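Local structure of citrate synthase (Thermotoga maritima, 2P2W) at residues Leu49-Leu54 with Glu61-Lys66; Ile91-Ile96 with Pro123-Tyr128; Lys237-Lys242 with Asn290-Ile295. The protein probably catalyses the condensation of oxaloacetate with acetyl-CoA and water to give citrate and CoA, a step of the tricarboxylic acid cycle. All coordinates share one frame; numbering follows the deposited sequence.

Interaction 1: Leu49-Leu54 with Glu61-Lys66; sequences LWYGKL and EEFKRK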
loop_
_atom_site.group_PDB
_atom_site.type_symbol
_atom_site.label_atom_id
_atom_site.label_comp_id
_atom_site.label_asym_id
_atom_site.label_seq_id
_atom_site.Cartn_x
_atom_site.Cartn_y
_atom_site.Cartn_z
ATOM N N LEU A 49 13.327 -9.732 -16.978
ATOM C CA LEU A 49 12.182 -9.898 -16.086
ATOM C C LEU A 49 10.876 -9.398 -16.712
ATOM O O LEU A 49 9.840 -10.047 -16.591
ATOM C CB LEU A 49 12.439 -9.177 -14.757
ATOM C CG LEU A 49 13.433 -9.877 -13.827
ATOM C CD1 LEU A 49 13.764 -8.992 -12.629
ATOM C CD2 LEU A 49 12.832 -11.202 -13.365
ATOM N N TRP A 50 10.930 -8.252 -17.389
ATOM C CA TRP A 50 9.740 -7.677 -18.014
ATOM C C TRP A 50 9.322 -8.309 -19.340
ATOM O O TRP A 50 8.132 -8.474 -19.600
ATOM C CB TRP A 50 9.923 -6.169 -18.249
ATOM C CG TRP A 50 9.722 -5.314 -17.031
ATOM C CD1 TRP A 50 8.725 -5.428 -16.101
ATOM C CD2 TRP A 50 10.509 -4.184 -16.639
ATOM N NE1 TRP A 50 8.843 -4.436 -15.153
ATOM C CE2 TRP A 50 9.930 -3.660 -15.458
ATOM C CE3 TRP A 50 11.648 -3.562 -17.170
ATOM C CZ2 TRP A 50 10.454 -2.540 -14.799
ATOM C CZ3 TRP A 50 12.170 -2.447 -16.514
ATOM C CH2 TRP A 50 11.570 -1.950 -15.338
ATOM N N TYR A 51 10.293 -8.658 -20.178
ATOM C CA TYR A 51 9.988 -9.223 -21.492
ATOM C C TYR A 51 10.025 -10.737 -21.621
ATOM O O TYR A 51 9.508 -11.285 -22.594
ATOM C CB TYR A 51 10.900 -8.586 -22.539
ATOM C CG TYR A 51 10.587 -7.125 -22.766
ATOM C CD1 TYR A 51 9.508 -6.739 -23.566
ATOM C CD2 TYR A 51 11.341 -6.126 -22.151
ATOM C CE1 TYR A 51 9.189 -5.396 -23.745
ATOM C CE2 TYR A 51 11.030 -4.783 -22.322
ATOM C CZ TYR A 51 9.952 -4.425 -23.120
ATOM O OH TYR A 51 9.646 -3.094 -23.293
ATOM N N GLY A 52 10.633 -11.416 -20.655
ATOM C CA GLY A 52 10.679 -12.869 -20.697
ATOM C C GLY A 52 11.779 -13.512 -21.524
ATOM O O GLY A 52 11.798 -14.730 -21.694
ATOM N N LYS A 53 12.701 -12.712 -22.044
ATOM C CA LYS A 53 13.797 -13.263 -22.831
ATOM C C LYS A 53 15.016 -12.354 -22.729
ATOM O O LYS A 53 14.880 -11.154 -22.498
ATOM C CB LYS A 53 13.377 -13.389 -24.294
ATOM C CG LYS A 53 13.204 -12.053 -24.983
ATOM C CD LYS A 53 12.411 -12.181 -26.275
ATOM C CE LYS A 53 12.557 -10.923 -27.121
ATOM N NZ LYS A 53 12.124 -9.702 -26.388
ATOM N N LEU A 54 16.206 -12.926 -22.885
ATOM C CA LEU A 54 17.424 -12.130 -22.837
ATOM C C LEU A 54 17.443 -11.312 -24.124
ATOM O O LEU A 54 17.163 -11.833 -25.205
ATOM C CB LEU A 54 18.663 -13.034 -22.751
ATOM C CG LEU A 54 18.782 -13.853 -21.458
ATOM C CD1 LEU A 54 19.972 -14.802 -21.541
ATOM C CD2 LEU A 54 18.930 -12.911 -20.265
ATOM N N GLU A 61 20.771 -2.381 -26.398
ATOM C CA GLU A 61 21.245 -1.036 -26.695
ATOM C C GLU A 61 20.074 -0.058 -26.712
ATOM O O GLU A 61 20.131 1.009 -26.100
ATOM C CB GLU A 61 21.954 -1.013 -28.053
ATOM C CG GLU A 61 22.751 0.255 -28.312
ATOM C CD GLU A 61 23.263 0.351 -29.744
ATOM O OE1 GLU A 61 22.436 0.296 -30.686
ATOM O OE2 GLU A 61 24.493 0.483 -29.925
ATOM N N GLU A 62 19.013 -0.428 -27.422
ATOM C CA GLU A 62 17.828 0.415 -27.517
ATOM C C GLU A 62 17.111 0.533 -26.174
ATOM O O GLU A 62 16.597 1.597 -25.824
ATOM C CB GLU A 62 16.873 -0.145 -28.575
ATOM C CG GLU A 62 17.340 0.101 -30.001
ATOM C CD GLU A 62 16.680 -0.828 -31.004
ATOM O OE1 GLU A 62 15.500 -1.190 -30.796
ATOM O OE2 GLU A 62 17.340 -1.187 -32.003
ATOM N N PHE A 63 17.081 -0.559 -25.418
ATOM C CA PHE A 63 16.423 -0.541 -24.118
ATOM C C PHE A 63 17.195 0.351 -23.146
ATOM O O PHE A 63 16.597 1.042 -22.322
ATOM C CB PHE A 63 16.311 -1.961 -23.552
ATOM C CG PHE A 63 15.508 -2.047 -22.280
ATOM C CD1 PHE A 63 14.149 -1.733 -22.275
ATOM C CD2 PHE A 63 16.114 -2.421 -21.085
ATOM C CE1 PHE A 63 13.401 -1.789 -21.094
ATOM C CE2 PHE A 63 15.377 -2.482 -19.897
ATOM C CZ PHE A 63 14.019 -2.164 -19.902
ATOM N N LYS A 64 18.524 0.337 -23.237
ATOM C CA LYS A 64 19.335 1.167 -22.350
ATOM C C LYS A 64 19.111 2.640 -22.661
ATOM O O LYS A 64 19.065 3.469 -21.754
ATOM C CB LYS A 64 20.824 0.822 -22.475
ATOM C CG LYS A 64 21.253 -0.356 -21.609
ATOM C CD LYS A 64 22.719 -0.720 -21.808
ATOM C CE LYS A 64 23.638 0.395 -21.328
ATOM N NZ LYS A 64 24.896 -0.138 -20.731
ATOM N N ARG A 65 18.966 2.967 -23.941
ATOM C CA ARG A 65 18.721 4.354 -24.325
ATOM C C ARG A 65 17.328 4.791 -23.873
ATOM O O ARG A 65 17.118 5.955 -23.531
ATOM C CB ARG A 65 18.856 4.534 -25.842
ATOM C CG ARG A 65 20.286 4.415 -26.356
ATOM C CD ARG A 65 20.455 5.188 -27.657
ATOM N NE ARG A 65 19.575 4.699 -28.710
ATOM C CZ ARG A 65 19.930 3.800 -29.624
ATOM N NH1 ARG A 65 21.155 3.291 -29.617
ATOM N NH2 ARG A 65 19.057 3.407 -30.541
ATOM N N LYS A 66 16.384 3.853 -23.869
ATOM C CA LYS A 66 15.015 4.140 -23.449
ATOM C C LYS A 66 14.982 4.492 -21.964
ATOM O O LYS A 66 14.440 5.531 -21.569
ATOM C CB LYS A 66 14.110 2.927 -23.697
ATOM C CG LYS A 66 12.686 3.108 -23.175
ATOM C CD LYS A 66 11.796 1.921 -23.523
ATOM C CE LYS A 66 11.375 1.959 -24.979
ATOM N NZ LYS A 66 10.072 2.666 -25.128
#
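Phe-63 has chi1 at -174°, CG opposite the backbone N, and this sends its ring off helix 57-69 toward Trp-50 and Tyr-51. Those two residues have CG anti to the carbonyl carbon instead (chi1 -79° and -68°), and both rings reach out to meet Phe-63. The leading atom of Phe-63 is CZ. It comes to the benzo edge of the indole, 3.9 Å from Trp-50 CZ3 and equally far from CE3. The two rings therefore meet edge to edge and are not stacked, and the two side chains cross at about a right angle. On Tyr-51 the touching atom is CE2, 4.0 Å from Phe-63 CE1. The contact is wholly apolar. The one polar atom of the indole, NE1, is bonded to Thr-330 on helix 317-337. Tyr-47, one turn before Tyr-51, adds an edge-to-face contact with Phe-63. Ile-116 of helix 110-133 touches both Tyr-51 and Phe-63. Gly-52 leaves the helical conformation with positive phi and ends helix 42-51. Two consecutive helices, 42-51 and 57-69, joined by a short loop and packed through an aromatic cluster, are in keeping with the largely helical citrate synthase fold.

Interaction 2: Ile91-Ile96 with Pro123-Tyr128; sequences IDVLKI and PTILAY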
loop_
_atom_site.group_PDB
_atom_site.type_symbol
_atom_site.label_atom_id
_atom_site.label_comp_id
_atom_site.label_asym_id
_atom_site.label_seq_id
_atom_site.Cartn_x
_atom_site.Cartn_y
_atom_site.Cartn_z
ATOM N N ILE A 91 12.194 6.265 1.689
ATOM C CA ILE A 91 11.038 5.513 1.203
ATOM C C ILE A 91 9.851 6.475 1.076
ATOM O O ILE A 91 9.074 6.400 0.117
ATOM C CB ILE A 91 10.651 4.355 2.166
ATOM C CG1 ILE A 91 11.657 3.202 2.045
ATOM C CG2 ILE A 91 9.233 3.860 1.854
ATOM C CD1 ILE A 91 11.650 2.486 0.693
ATOM N N ASP A 92 9.716 7.382 2.044
ATOM C CA ASP A 92 8.624 8.352 2.019
ATOM C C ASP A 92 8.802 9.341 0.872
ATOM O O ASP A 92 7.825 9.772 0.256
ATOM C CB ASP A 92 8.535 9.104 3.351
ATOM C CG ASP A 92 8.032 8.220 4.481
ATOM O OD1 ASP A 92 7.397 7.188 4.183
ATOM O OD2 ASP A 92 8.259 8.560 5.660
ATOM N N VAL A 93 10.051 9.695 0.591
ATOM C CA VAL A 93 10.359 10.613 -0.499
ATOM C C VAL A 93 9.856 9.999 -1.804
ATOM O O VAL A 93 9.238 10.681 -2.629
ATOM C CB VAL A 93 11.886 10.865 -0.591
ATOM C CG1 VAL A 93 12.217 11.651 -1.849
ATOM C CG2 VAL A 93 12.350 11.633 0.644
ATOM N N LEU A 94 10.115 8.704 -1.979
ATOM C CA LEU A 94 9.664 7.990 -3.170
ATOM C C LEU A 94 8.137 8.032 -3.279
ATOM O O LEU A 94 7.596 8.258 -4.360
ATOM C CB LEU A 94 10.144 6.534 -3.133
ATOM C CG LEU A 94 11.627 6.294 -3.441
ATOM C CD1 LEU A 94 12.004 4.851 -3.129
ATOM C CD2 LEU A 94 11.894 6.617 -4.900
ATOM N N LYS A 95 7.445 7.815 -2.161
ATOM C CA LYS A 95 5.981 7.841 -2.158
ATOM C C LYS A 95 5.469 9.170 -2.694
ATOM O O LYS A 95 4.585 9.219 -3.556
ATOM C CB LYS A 95 5.430 7.668 -0.742
ATOM C CG LYS A 95 5.581 6.292 -0.129
ATOM C CD LYS A 95 5.053 6.361 1.289
ATOM C CE LYS A 95 5.531 5.205 2.141
ATOM N NZ LYS A 95 5.149 5.443 3.560
ATOM N N ILE A 96 6.025 10.249 -2.152
ATOM C CA ILE A 96 5.640 11.598 -2.549
ATOM C C ILE A 96 5.750 11.821 -4.050
ATOM O O ILE A 96 4.785 12.216 -4.704
ATOM C CB ILE A 96 6.516 12.655 -1.843
ATOM C CG1 ILE A 96 6.275 12.607 -0.331
ATOM C CG2 ILE A 96 6.207 14.043 -2.401
ATOM C CD1 ILE A 96 7.254 13.460 0.476
ATOM N N PRO A 123 16.196 6.345 -9.185
ATOM C CA PRO A 123 17.496 6.877 -8.752
ATOM C C PRO A 123 17.580 8.402 -8.756
ATOM O O PRO A 123 18.290 8.998 -7.949
ATOM C CB PRO A 123 18.480 6.245 -9.745
ATOM C CG PRO A 123 17.803 4.962 -10.126
ATOM C CD PRO A 123 16.372 5.410 -10.311
ATOM N N THR A 124 16.865 9.028 -9.682
ATOM C CA THR A 124 16.867 10.480 -9.782
ATOM C C THR A 124 16.175 11.070 -8.560
ATOM O O THR A 124 16.634 12.059 -7.991
ATOM C CB THR A 124 16.146 10.940 -11.057
ATOM O OG1 THR A 124 16.773 10.330 -12.193
ATOM C CG2 THR A 124 16.219 12.461 -11.195
ATOM N N ILE A 125 15.068 10.455 -8.158
ATOM C CA ILE A 125 14.331 10.918 -6.986
ATOM C C ILE A 125 15.243 10.859 -5.764
ATOM O O ILE A 125 15.351 11.830 -5.015
ATOM C CB ILE A 125 13.081 10.042 -6.723
ATOM C CG1 ILE A 125 12.036 10.289 -7.815
ATOM C CG2 ILE A 125 12.493 10.352 -5.347
ATOM C CD1 ILE A 125 10.856 9.334 -7.756
ATOM N N LEU A 126 15.903 9.720 -5.578
ATOM C CA LEU A 126 16.796 9.532 -4.438
ATOM C C LEU A 126 18.009 10.453 -4.473
ATOM O O LEU A 126 18.339 11.087 -3.473
ATOM C CB LEU A 126 17.272 8.078 -4.368
ATOM C CG LEU A 126 16.190 6.999 -4.264
ATOM C CD1 LEU A 126 16.845 5.635 -4.085
ATOM C CD2 LEU A 126 15.269 7.304 -3.088
ATOM N N ALA A 127 18.677 10.524 -5.622
ATOM C CA ALA A 127 19.861 11.364 -5.746
ATOM C C ALA A 127 19.531 12.841 -5.540
ATOM O O ALA A 127 20.233 13.543 -4.809
ATOM C CB ALA A 127 20.515 11.148 -7.105
ATOM N N TYR A 128 18.461 13.310 -6.176
ATOM C CA TYR A 128 18.055 14.705 -6.038
ATOM C C TYR A 128 17.752 15.074 -4.594
ATOM O O TYR A 128 18.150 16.143 -4.127
ATOM C CB TYR A 128 16.812 14.991 -6.881
ATOM C CG TYR A 128 17.072 15.286 -8.347
ATOM C CD1 TYR A 128 18.314 15.038 -8.934
ATOM C CD2 TYR A 128 16.056 15.796 -9.151
ATOM C CE1 TYR A 128 18.533 15.295 -10.295
ATOM C CE2 TYR A 128 16.260 16.052 -10.502
ATOM C CZ TYR A 128 17.497 15.800 -11.068
ATOM O OH TYR A 128 17.678 16.047 -12.409
#
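Leu-94 packs against Ile-125 and Leu-126 of the facing helix, and its branches make most of the contact. Its CB does not itself touch the other segment. CG stands anti to the carbonyl carbon (chi1 -75°), which carries the branch point over to Leu-126, with CG 3.8 Å from Leu-126 CD2. The methyl CD1 also faces Leu-126 CD2, more loosely at 4.1 Å. The methyl CD2 has the most neighbours. It is 3.8 Å from Ile-125 CG2 and 3.9 Å from Leu-126 CD2, and CB and CD1 of Ile-125 lie slightly farther off. With alanine in place of Leu-94, a gap would probably open beside Ile-125 CG2 and Leu-126 CD2, and Val-93 would be left as the main remaining link to the second helix.

Helix 90-98 and helix 110-133 cross at 122° in these segments, with their axes 9.8 Å apart. Such oblique packing of helices through branched aliphatic side chains builds the interior of the mainly helical citrate synthase fold. Val-93 adds a smaller share. Its CG1 meets Ile-125 CG2 at 3.7 Å, and the two side chains run antiparallel, side by side. Ile-125 CG2 is thus shared by Val-93 and Leu-94. Leu-203 of helix 195-207 also touches Leu-94, and Ala-319 and Thr-323 of helix 317-337 touch Leu-126.

The polar residues of helix 90-98 serve another face. Lys-95 NZ bonds Asp-92 OD1 at 2.9 Å in a buried salt bridge, coming at the oxygen almost end-on to its C-O bond. Asp-92 OD2 has a second charge partner, Lys-207. Lys-95 NZ is also bonded to Ser-197 OG of the second subunit, which places this face of the helix at the dimer interface.

Interaction 3: Lys237-Lys242 with Asn290-Ile295; sequences KCLKEK and NKIKNI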
loop_
_atom_site.group_PDB
_atom_site.type_symbol
_atom_site.label_atom_id
_atom_site.label_comp_id
_atom_site.label_asym_id
_atom_site.label_seq_id
_atom_site.Cartn_x
_atom_site.Cartn_y
_atom_site.Cartn_z
ATOM N N LYS A 237 21.128 -13.463 24.873
ATOM C CA LYS A 237 20.256 -12.434 25.425
ATOM C C LYS A 237 19.001 -12.309 24.566
ATOM O O LYS A 237 17.892 -12.187 25.084
ATOM C CB LYS A 237 20.986 -11.088 25.460
ATOM C CG LYS A 237 20.087 -9.888 25.732
ATOM C CD LYS A 237 20.788 -8.585 25.365
ATOM C CE LYS A 237 20.322 -7.431 26.236
ATOM N NZ LYS A 237 20.546 -6.112 25.574
ATOM N N CYS A 238 19.187 -12.330 23.248
ATOM C CA CYS A 238 18.068 -12.226 22.318
ATOM C C CYS A 238 17.097 -13.393 22.478
ATOM O O CYS A 238 15.880 -13.211 22.425
ATOM C CB CYS A 238 18.583 -12.171 20.878
ATOM S SG CYS A 238 19.179 -10.535 20.382
ATOM N N LEU A 239 17.636 -14.589 22.675
ATOM C CA LEU A 239 16.797 -15.768 22.842
ATOM C C LEU A 239 15.945 -15.650 24.105
ATOM O O LEU A 239 14.754 -15.966 24.094
ATOM C CB LEU A 239 17.665 -17.029 22.905
ATOM C CG LEU A 239 18.472 -17.309 21.635
ATOM C CD1 LEU A 239 19.289 -18.584 21.809
ATOM C CD2 LEU A 239 17.524 -17.437 20.446
ATOM N N LYS A 240 16.560 -15.185 25.187
ATOM C CA LYS A 240 15.859 -15.021 26.458
ATOM C C LYS A 240 14.757 -13.965 26.371
ATOM O O LYS A 240 13.654 -14.167 26.883
ATOM C CB LYS A 240 16.847 -14.628 27.559
ATOM C CG LYS A 240 16.192 -13.983 28.772
ATOM C CD LYS A 240 17.179 -13.116 29.540
ATOM C CE LYS A 240 16.525 -11.828 30.024
ATOM N NZ LYS A 240 17.513 -10.714 30.149
ATOM N N GLU A 241 15.061 -12.843 25.726
ATOM C CA GLU A 241 14.097 -11.753 25.590
ATOM C C GLU A 241 13.151 -11.966 24.417
ATOM O O GLU A 241 12.218 -11.189 24.220
ATOM C CB GLU A 241 14.823 -10.424 25.379
ATOM C CG GLU A 241 15.670 -9.974 26.548
ATOM C CD GLU A 241 16.527 -8.776 26.200
ATOM O OE1 GLU A 241 16.646 -8.464 24.995
ATOM O OE2 GLU A 241 17.088 -8.155 27.124
ATOM N N LYS A 242 13.396 -13.015 23.640
ATOM C CA LYS A 242 12.576 -13.300 22.471
ATOM C C LYS A 242 12.656 -12.103 21.526
ATOM O O LYS A 242 11.659 -11.690 20.933
ATOM C CB LYS A 242 11.122 -13.555 22.882
ATOM C CG LYS A 242 10.931 -14.829 23.702
ATOM C CD LYS A 242 9.459 -15.083 24.001
ATOM C CE LYS A 242 9.253 -16.436 24.674
ATOM N NZ LYS A 242 7.854 -16.932 24.503
ATOM N N ASN A 290 25.934 -23.301 15.983
ATOM C CA ASN A 290 25.192 -23.776 17.145
ATOM C C ASN A 290 23.745 -24.127 16.783
ATOM O O ASN A 290 22.945 -24.476 17.651
ATOM C CB ASN A 290 25.212 -22.719 18.253
ATOM C CG ASN A 290 26.564 -22.620 18.937
ATOM O OD1 ASN A 290 26.935 -23.484 19.732
ATOM N ND2 ASN A 290 27.311 -21.567 18.623
ATOM N N LYS A 291 23.423 -24.037 15.495
ATOM C CA LYS A 291 22.084 -24.344 14.996
ATOM C C LYS A 291 20.992 -23.623 15.778
ATOM O O LYS A 291 19.918 -24.180 16.025
ATOM C CB LYS A 291 21.832 -25.855 15.041
ATOM C CG LYS A 291 22.709 -26.653 14.097
ATOM C CD LYS A 291 22.298 -28.120 14.048
ATOM C CE LYS A 291 23.135 -28.883 13.043
ATOM N NZ LYS A 291 24.580 -28.787 13.376
ATOM N N ILE A 292 21.268 -22.381 16.156
ATOM C CA ILE A 292 20.316 -21.583 16.915
ATOM C C ILE A 292 19.033 -21.341 16.120
ATOM O O ILE A 292 19.049 -20.664 15.092
ATOM C CB ILE A 292 20.926 -20.219 17.301
ATOM C CG1 ILE A 292 22.230 -20.434 18.074
ATOM C CG2 ILE A 292 19.937 -19.419 18.141
ATOM C CD1 ILE A 292 22.053 -21.149 19.399
ATOM N N LYS A 293 17.931 -21.906 16.608
ATOM C CA LYS A 293 16.619 -21.765 15.980
ATOM C C LYS A 293 16.581 -22.202 14.520
ATOM O O LYS A 293 15.619 -21.924 13.808
ATOM C CB LYS A 293 16.139 -20.315 16.096
ATOM C CG LYS A 293 15.937 -19.851 17.532
ATOM C CD LYS A 293 15.503 -18.391 17.603
ATOM C CE LYS A 293 14.009 -18.227 17.346
ATOM N NZ LYS A 293 13.668 -16.817 17.007
ATOM N N ASN A 294 17.625 -22.897 14.084
ATOM C CA ASN A 294 17.714 -23.367 12.708
ATOM C C ASN A 294 17.520 -22.209 11.723
ATOM O O ASN A 294 16.920 -22.390 10.667
ATOM C CB ASN A 294 16.658 -24.448 12.439
ATOM C CG ASN A 294 16.840 -25.124 11.087
ATOM O OD1 ASN A 294 15.866 -25.411 10.389
ATOM N ND2 ASN A 294 18.088 -25.394 10.716
ATOM N N ILE A 295 18.009 -21.021 12.073
ATOM C CA ILE A 295 17.882 -19.871 11.178
ATOM C C ILE A 295 19.222 -19.523 10.543
ATOM O O ILE A 295 20.283 -19.835 11.085
ATOM C CB ILE A 295 17.336 -18.617 11.903
ATOM C CG1 ILE A 295 18.295 -18.183 13.019
ATOM C CG2 ILE A 295 15.936 -18.901 12.441
ATOM C CD1 ILE A 295 17.849 -16.927 13.759
#
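The backbone bond from Glu-241 N to Lys-237 O, 3.0 Å long, closes the helical turn on which Leu-239 stands, and Leu-239 carries this contact to Ile-292 and Lys-293. Helix 231-241 ends just beyond. Lys-242 takes positive phi as the C-prime residue of a Schellman motif. Arg-243 N bonds back to Cys-238 O, and Lys-242 N makes a weak bond to Leu-239 O.

No hydrogen bond links the two segments. Leu-239 has CG anti to the carbonyl carbon (chi1 -63°), and its two methyls form a fork directed at the facing loop. CD1 is 3.8 Å from Ile-292 CG2, and CD2 is 3.9 Å from the same methyl. CD2 also meets Lys-293 CD, at 3.6 Å. The lysine contributes its aliphatic chain here, not its charge. It is extended as far as CD and then bends at chi3 (81°), so CE turns off from the leucine. Leu-239 and Lys-293 point opposite ways as they pass.

The loop is shaped by tight turns. Lys-291 has positive phi and forms a Schellman motif at the end of helix 275-289. Ile-292 folds back on Ile-287 of that helix, the apolar contact often seen in this motif. Asn-294 N bonds Lys-291 O at 3.3 Å, and the angles of Ile-292 and Lys-293 are those of a type II turn. Ile-295 N bonds Ile-292 O at 3.2 Å in the turn that follows. The Lys-293 side chain lies about 8 Å from a bound citrate anion. The whole is a surface contact between the Schellman-capped end of helix 231-241 and the loop that follows the Schellman motif of helix 275-289, near the bound citrate of a citrate synthase fold.

How the interactions relate
The three contacts follow one another along the chain and none touches another. Interactions 1 and 2 are the nearer pair, with centres 24 Å apart and nearest atoms about 10 Å apart. Helix 110-133 joins them: its Ile-116 packs on the aromatic cluster of interaction 1, and its residues 123-128 form half of interaction 2. Helix 317-337 also touches both. Interaction 3 lies on the opposite side of the chain's centre, 44 Å from interaction 1 and 37 Å from interaction 2, centre to centre. It alone comes near the predicted active site, with the Lys-293 side chain about 12 Å from that of His-250.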